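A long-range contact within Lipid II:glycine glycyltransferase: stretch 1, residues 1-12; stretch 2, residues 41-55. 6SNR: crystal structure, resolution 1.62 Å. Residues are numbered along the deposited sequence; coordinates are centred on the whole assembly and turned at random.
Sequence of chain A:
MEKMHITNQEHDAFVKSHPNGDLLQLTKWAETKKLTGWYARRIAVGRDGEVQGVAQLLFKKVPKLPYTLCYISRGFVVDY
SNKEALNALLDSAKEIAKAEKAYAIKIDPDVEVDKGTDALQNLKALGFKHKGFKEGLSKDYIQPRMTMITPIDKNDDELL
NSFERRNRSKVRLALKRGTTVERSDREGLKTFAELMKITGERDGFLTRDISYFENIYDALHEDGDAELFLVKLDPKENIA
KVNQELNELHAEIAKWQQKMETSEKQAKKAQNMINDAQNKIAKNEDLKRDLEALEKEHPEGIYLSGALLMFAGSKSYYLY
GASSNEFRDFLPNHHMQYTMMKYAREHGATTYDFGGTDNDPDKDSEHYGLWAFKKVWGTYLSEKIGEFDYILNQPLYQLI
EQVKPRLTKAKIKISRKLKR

Stretch 1, residues 1-12: MEKMHITNQEHD
Stretch 2 41-55: RRIAVGRDGEVQGVA

The most unusual feature of this contact is the way one arginine serves the start of a helix. Arg-42 (m, t, m, chi4 107°) reaches from its strand so that NH1 and NH2 both donate to the carbonyl of Ile-6, NH1 to O at 3.1 Å and NH2 to O at 2.9 Å, with that oxygen near the guanidinium plane. NH2 also donates to Asn-8 OD1 at 2.8 Å, and a water joins Asn-8 OD1 to Arg-42 NE. Farther back along the same side chain, Arg-42 CD lies 3.6 Å from the centroid of the His-11 ring, 16° off its normal, so the aliphatic part packs on an aromatic face while the charged end meets oxygens.

The helix so held begins at Asn-8. Thr-7 (p) is its N-cap: Glu-10 N donates to Thr-7 OG1 at 3.0 Å, and Thr-7 N returns a bond to Glu-10 OE1 at 2.8 Å.

Before the helix, the chain is extended and runs antiparallel to the strand 41-47. Glu-2 pairs with Gly-46 as the hydrogen-bonded pair, CA to CA 5.5 Å: Glu-2 N to Gly-46 O and Gly-46 N to Glu-2 O are both 3.1 Å. Lys-3 faces Val-45 as the non-hydrogen-bonded pair, CA to CA 4.7 Å, and Met-4 N then donates to Ala-44 O at 2.9 Å. Beyond this a water takes over, accepting from Ala-44 N and donating to Met-4 O.

Gly-46 is extended at phi/psi -175/-169. A CB there would lie 2.8 Å from Met-4 SD and 2.2 Å from Glu-50 O, so the bare backbone leaves room both for Glu-50 O across the hairpin and for the methionine sulfur. Met-4 (m, t, p) carries its CE to 3.7 Å from Val-51 CG2. Ile-6 (p, t) continues the apolar layer: its CD1 is 3.9 Å from both Ala-44 CB and Val-54 CG1, and its CG2 is 3.9 Å from Val-51 CG2.

Strands 41-47 and 50-55 are joined by a type I' turn from Arg-47 to Glu-50, with positive phi at Asp-48 (59/32) and Gly-49 (80/2). Two waters link Glu-2 OE1 to the turn, one to Asp-48 N and one to Gly-49 N. Met-1 (p, t, p) packs beside the hairpin, its CB 3.5 Å from Arg-47 CG and its CE 3.5 Å from Gln-52 OE1.

At the other end, His-11 (t, chi2 -88°) places NE2 3.6 Å from Val-54 CG2. Buried by the contact, that nitrogen has no polar partner: here the ring contributes packing.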

# COMPACT_ATOMS: atom_id res chain seq x y z
N MET A 1 -25.38 17.27 -20.75
CA MET A 1 -25.30 18.15 -19.54
C MET A 1 -24.24 19.24 -19.73
O MET A 1 -24.13 19.74 -20.84
CB MET A 1 -25.04 17.30 -18.31
CG MET A 1 -23.76 16.47 -18.35
SD MET A 1 -23.62 15.73 -16.72
CE MET A 1 -24.96 14.55 -16.87
N GLU A 2 -23.46 19.63 -18.72
CA GLU A 2 -22.59 20.80 -18.89
C GLU A 2 -21.12 20.54 -18.53
O GLU A 2 -20.86 19.78 -17.59
CB GLU A 2 -23.16 21.96 -18.05
CG GLU A 2 -22.20 22.93 -17.39
CD GLU A 2 -22.93 23.98 -16.55
OE1 GLU A 2 -23.96 23.66 -15.92
OE2 GLU A 2 -22.46 25.14 -16.51
N LYS A 3 -20.21 21.14 -19.28
CA LYS A 3 -18.80 21.10 -18.99
C LYS A 3 -18.54 22.07 -17.85
O LYS A 3 -19.11 23.13 -17.83
CB LYS A 3 -17.94 21.47 -20.18
CG LYS A 3 -18.05 20.55 -21.38
CD LYS A 3 -17.02 20.94 -22.42
CE LYS A 3 -17.54 21.98 -23.38
NZ LYS A 3 -18.48 21.36 -24.36
N MET A 4 -17.68 21.71 -16.90
CA MET A 4 -17.45 22.57 -15.73
C MET A 4 -15.98 22.78 -15.49
O MET A 4 -15.16 21.90 -15.75
CB MET A 4 -18.06 21.93 -14.49
CG MET A 4 -19.56 21.72 -14.55
SD MET A 4 -20.28 20.85 -13.17
CE MET A 4 -19.94 21.92 -11.78
N HIS A 5 -15.65 23.94 -14.93
CA HIS A 5 -14.34 24.26 -14.45
C HIS A 5 -14.39 24.16 -12.93
O HIS A 5 -15.17 24.87 -12.25
CB HIS A 5 -13.93 25.68 -14.86
CG HIS A 5 -12.69 26.20 -14.18
ND1 HIS A 5 -12.48 27.55 -13.94
CD2 HIS A 5 -11.62 25.55 -13.66
CE1 HIS A 5 -11.33 27.71 -13.33
NE2 HIS A 5 -10.79 26.51 -13.13
N ILE A 6 -13.58 23.23 -12.42
CA ILE A 6 -13.38 23.05 -10.97
C ILE A 6 -11.91 23.14 -10.63
O ILE A 6 -11.02 22.88 -11.47
CB ILE A 6 -14.05 21.78 -10.44
CG1 ILE A 6 -13.34 20.49 -10.90
CG2 ILE A 6 -15.47 21.77 -10.92
CD1 ILE A 6 -14.02 19.25 -10.40
N THR A 7 -11.61 23.53 -9.38
CA THR A 7 -10.26 23.72 -8.98
C THR A 7 -9.57 22.37 -8.76
O THR A 7 -10.26 21.34 -8.69
CB THR A 7 -10.13 24.50 -7.64
OG1 THR A 7 -10.69 23.73 -6.58
CG2 THR A 7 -10.85 25.86 -7.76
N ASN A 8 -8.26 22.38 -8.64
CA ASN A 8 -7.53 21.12 -8.25
C ASN A 8 -8.08 20.48 -6.96
O ASN A 8 -8.30 19.25 -6.88
CB ASN A 8 -6.02 21.36 -8.11
CG ASN A 8 -5.30 21.56 -9.45
OD1 ASN A 8 -5.89 21.74 -10.50
ND2 ASN A 8 -3.98 21.54 -9.38
N GLN A 9 -8.30 21.32 -5.93
CA GLN A 9 -8.82 20.80 -4.67
C GLN A 9 -10.23 20.23 -4.81
O GLN A 9 -10.55 19.24 -4.22
CB GLN A 9 -8.79 21.89 -3.60
CG GLN A 9 -7.41 22.22 -3.15
CD GLN A 9 -6.79 23.27 -3.97
OE1 GLN A 9 -7.34 23.71 -5.00
NE2 GLN A 9 -5.63 23.74 -3.50
N GLU A 10 -11.09 20.88 -5.60
CA GLU A 10 -12.41 20.39 -5.85
C GLU A 10 -12.40 19.04 -6.57
O GLU A 10 -13.15 18.17 -6.23
CB GLU A 10 -13.22 21.44 -6.62
CG GLU A 10 -13.55 22.67 -5.75
CD GLU A 10 -14.09 23.86 -6.54
OE1 GLU A 10 -13.90 24.03 -7.77
OE2 GLU A 10 -14.73 24.70 -5.85
N HIS A 11 -11.58 18.93 -7.60
CA HIS A 11 -11.36 17.65 -8.31
C HIS A 11 -10.92 16.56 -7.34
O HIS A 11 -11.50 15.51 -7.29
CB HIS A 11 -10.29 17.84 -9.38
CG HIS A 11 -9.92 16.58 -10.10
ND1 HIS A 11 -8.95 15.69 -9.70
CD2 HIS A 11 -10.48 16.05 -11.22
CE1 HIS A 11 -8.87 14.70 -10.60
NE2 HIS A 11 -9.82 14.88 -11.49
N ASP A 12 -9.87 16.84 -6.59
CA ASP A 12 -9.32 15.86 -5.65
C ASP A 12 -10.37 15.44 -4.60
O ASP A 12 -10.52 14.27 -4.26
CB ASP A 12 -8.03 16.38 -4.99
CG ASP A 12 -6.86 16.46 -5.95
OD1 ASP A 12 -6.95 15.77 -7.02
OD2 ASP A 12 -5.88 17.18 -5.65
N ARG A 41 -4.15 17.22 -18.14
CA ARG A 41 -5.33 18.05 -18.38
C ARG A 41 -6.47 17.45 -17.61
O ARG A 41 -6.48 16.25 -17.38
CB ARG A 41 -5.65 18.09 -19.87
CG ARG A 41 -4.61 18.85 -20.68
CD ARG A 41 -4.62 20.38 -20.45
NE ARG A 41 -5.92 20.88 -20.77
CZ ARG A 41 -6.35 21.14 -22.01
NH1 ARG A 41 -5.54 21.04 -23.06
NH2 ARG A 41 -7.59 21.53 -22.19
N ARG A 42 -7.42 18.27 -17.18
CA ARG A 42 -8.60 17.81 -16.48
C ARG A 42 -9.88 18.16 -17.23
O ARG A 42 -9.94 19.16 -17.97
CB ARG A 42 -8.67 18.37 -15.02
CG ARG A 42 -7.60 17.80 -14.08
CD ARG A 42 -8.00 18.07 -12.64
NE ARG A 42 -7.76 19.50 -12.29
CZ ARG A 42 -8.72 20.42 -12.13
NH1 ARG A 42 -9.99 20.15 -12.37
NH2 ARG A 42 -8.38 21.67 -11.79
N ILE A 43 -10.90 17.36 -16.98
CA ILE A 43 -12.30 17.57 -17.43
C ILE A 43 -13.22 17.33 -16.24
O ILE A 43 -12.91 16.56 -15.32
CB ILE A 43 -12.73 16.69 -18.61
CG1 ILE A 43 -12.52 15.17 -18.34
CG2 ILE A 43 -11.90 17.05 -19.84
CD1 ILE A 43 -12.97 14.21 -19.46
N ALA A 44 -14.37 17.98 -16.25
CA ALA A 44 -15.43 17.79 -15.26
C ALA A 44 -16.74 18.06 -15.95
O ALA A 44 -16.81 18.93 -16.81
CB ALA A 44 -15.24 18.66 -14.03
N VAL A 45 -17.74 17.28 -15.61
CA VAL A 45 -19.12 17.45 -16.12
C VAL A 45 -20.13 17.35 -14.96
O VAL A 45 -19.89 16.74 -13.91
CB VAL A 45 -19.43 16.39 -17.19
CG1 VAL A 45 -18.47 16.43 -18.36
CG2 VAL A 45 -19.50 15.01 -16.56
N GLY A 46 -21.26 18.05 -15.11
CA GLY A 46 -22.31 18.01 -14.11
C GLY A 46 -23.56 18.79 -14.53
O GLY A 46 -23.70 19.16 -15.68
N ARG A 47 -24.46 18.97 -13.57
CA ARG A 47 -25.74 19.66 -13.81
C ARG A 47 -26.12 20.42 -12.56
O ARG A 47 -25.90 19.93 -11.44
CB ARG A 47 -26.86 18.65 -14.09
CG ARG A 47 -26.88 18.08 -15.49
CD ARG A 47 -28.11 17.22 -15.71
NE ARG A 47 -29.33 18.00 -15.92
CZ ARG A 47 -30.26 18.26 -15.00
NH1 ARG A 47 -30.15 17.82 -13.75
NH2 ARG A 47 -31.32 18.99 -15.33
N ASP A 48 -26.69 21.61 -12.75
CA ASP A 48 -27.19 22.42 -11.63
C ASP A 48 -26.12 22.76 -10.61
O ASP A 48 -26.42 22.85 -9.42
CB ASP A 48 -28.35 21.70 -10.91
CG ASP A 48 -29.45 21.24 -11.85
OD1 ASP A 48 -29.86 22.04 -12.71
OD2 ASP A 48 -29.89 20.07 -11.74
N GLY A 49 -24.87 22.92 -11.07
CA GLY A 49 -23.73 23.27 -10.20
C GLY A 49 -23.11 22.10 -9.43
O GLY A 49 -22.21 22.29 -8.62
N GLU A 50 -23.64 20.90 -9.66
CA GLU A 50 -23.17 19.71 -8.96
C GLU A 50 -22.38 18.86 -9.94
O GLU A 50 -22.94 18.40 -10.94
CB GLU A 50 -24.39 18.92 -8.47
CG GLU A 50 -24.10 17.66 -7.66
CD GLU A 50 -25.39 16.95 -7.26
OE1 GLU A 50 -26.33 17.65 -6.81
OE2 GLU A 50 -25.47 15.71 -7.41
N VAL A 51 -21.11 18.60 -9.63
CA VAL A 51 -20.28 17.71 -10.47
C VAL A 51 -20.83 16.27 -10.44
O VAL A 51 -21.17 15.75 -9.36
CB VAL A 51 -18.83 17.71 -9.96
CG1 VAL A 51 -17.94 16.71 -10.75
CG2 VAL A 51 -18.22 19.11 -9.99
N GLN A 52 -20.90 15.61 -11.60
CA GLN A 52 -21.33 14.19 -11.69
C GLN A 52 -20.18 13.27 -12.16
O GLN A 52 -20.27 12.04 -12.01
CB GLN A 52 -22.56 14.01 -12.59
CG GLN A 52 -23.85 14.61 -12.02
CD GLN A 52 -25.06 14.28 -12.87
OE1 GLN A 52 -25.08 13.28 -13.60
NE2 GLN A 52 -26.08 15.13 -12.80
N GLY A 53 -19.10 13.84 -12.70
CA GLY A 53 -17.91 13.01 -13.06
C GLY A 53 -16.72 13.88 -13.39
O GLY A 53 -16.88 15.02 -13.84
N VAL A 54 -15.51 13.34 -13.20
CA VAL A 54 -14.28 14.02 -13.54
C VAL A 54 -13.31 13.05 -14.14
O VAL A 54 -13.52 11.82 -14.08
CB VAL A 54 -13.61 14.67 -12.31
CG1 VAL A 54 -14.59 15.60 -11.62
CG2 VAL A 54 -13.14 13.59 -11.32
N ALA A 55 -12.27 13.60 -14.73
CA ALA A 55 -11.17 12.78 -15.21
C ALA A 55 -9.92 13.62 -15.36
O ALA A 55 -9.97 14.80 -15.73
CB ALA A 55 -11.55 12.08 -16.51
O HOH W 1 -23.40 22.22 -13.53
O HOH W 2 -26.80 22.92 -15.27
O HOH W 3 -14.33 20.47 -18.14
O HOH W 4 -5.08 20.20 -12.92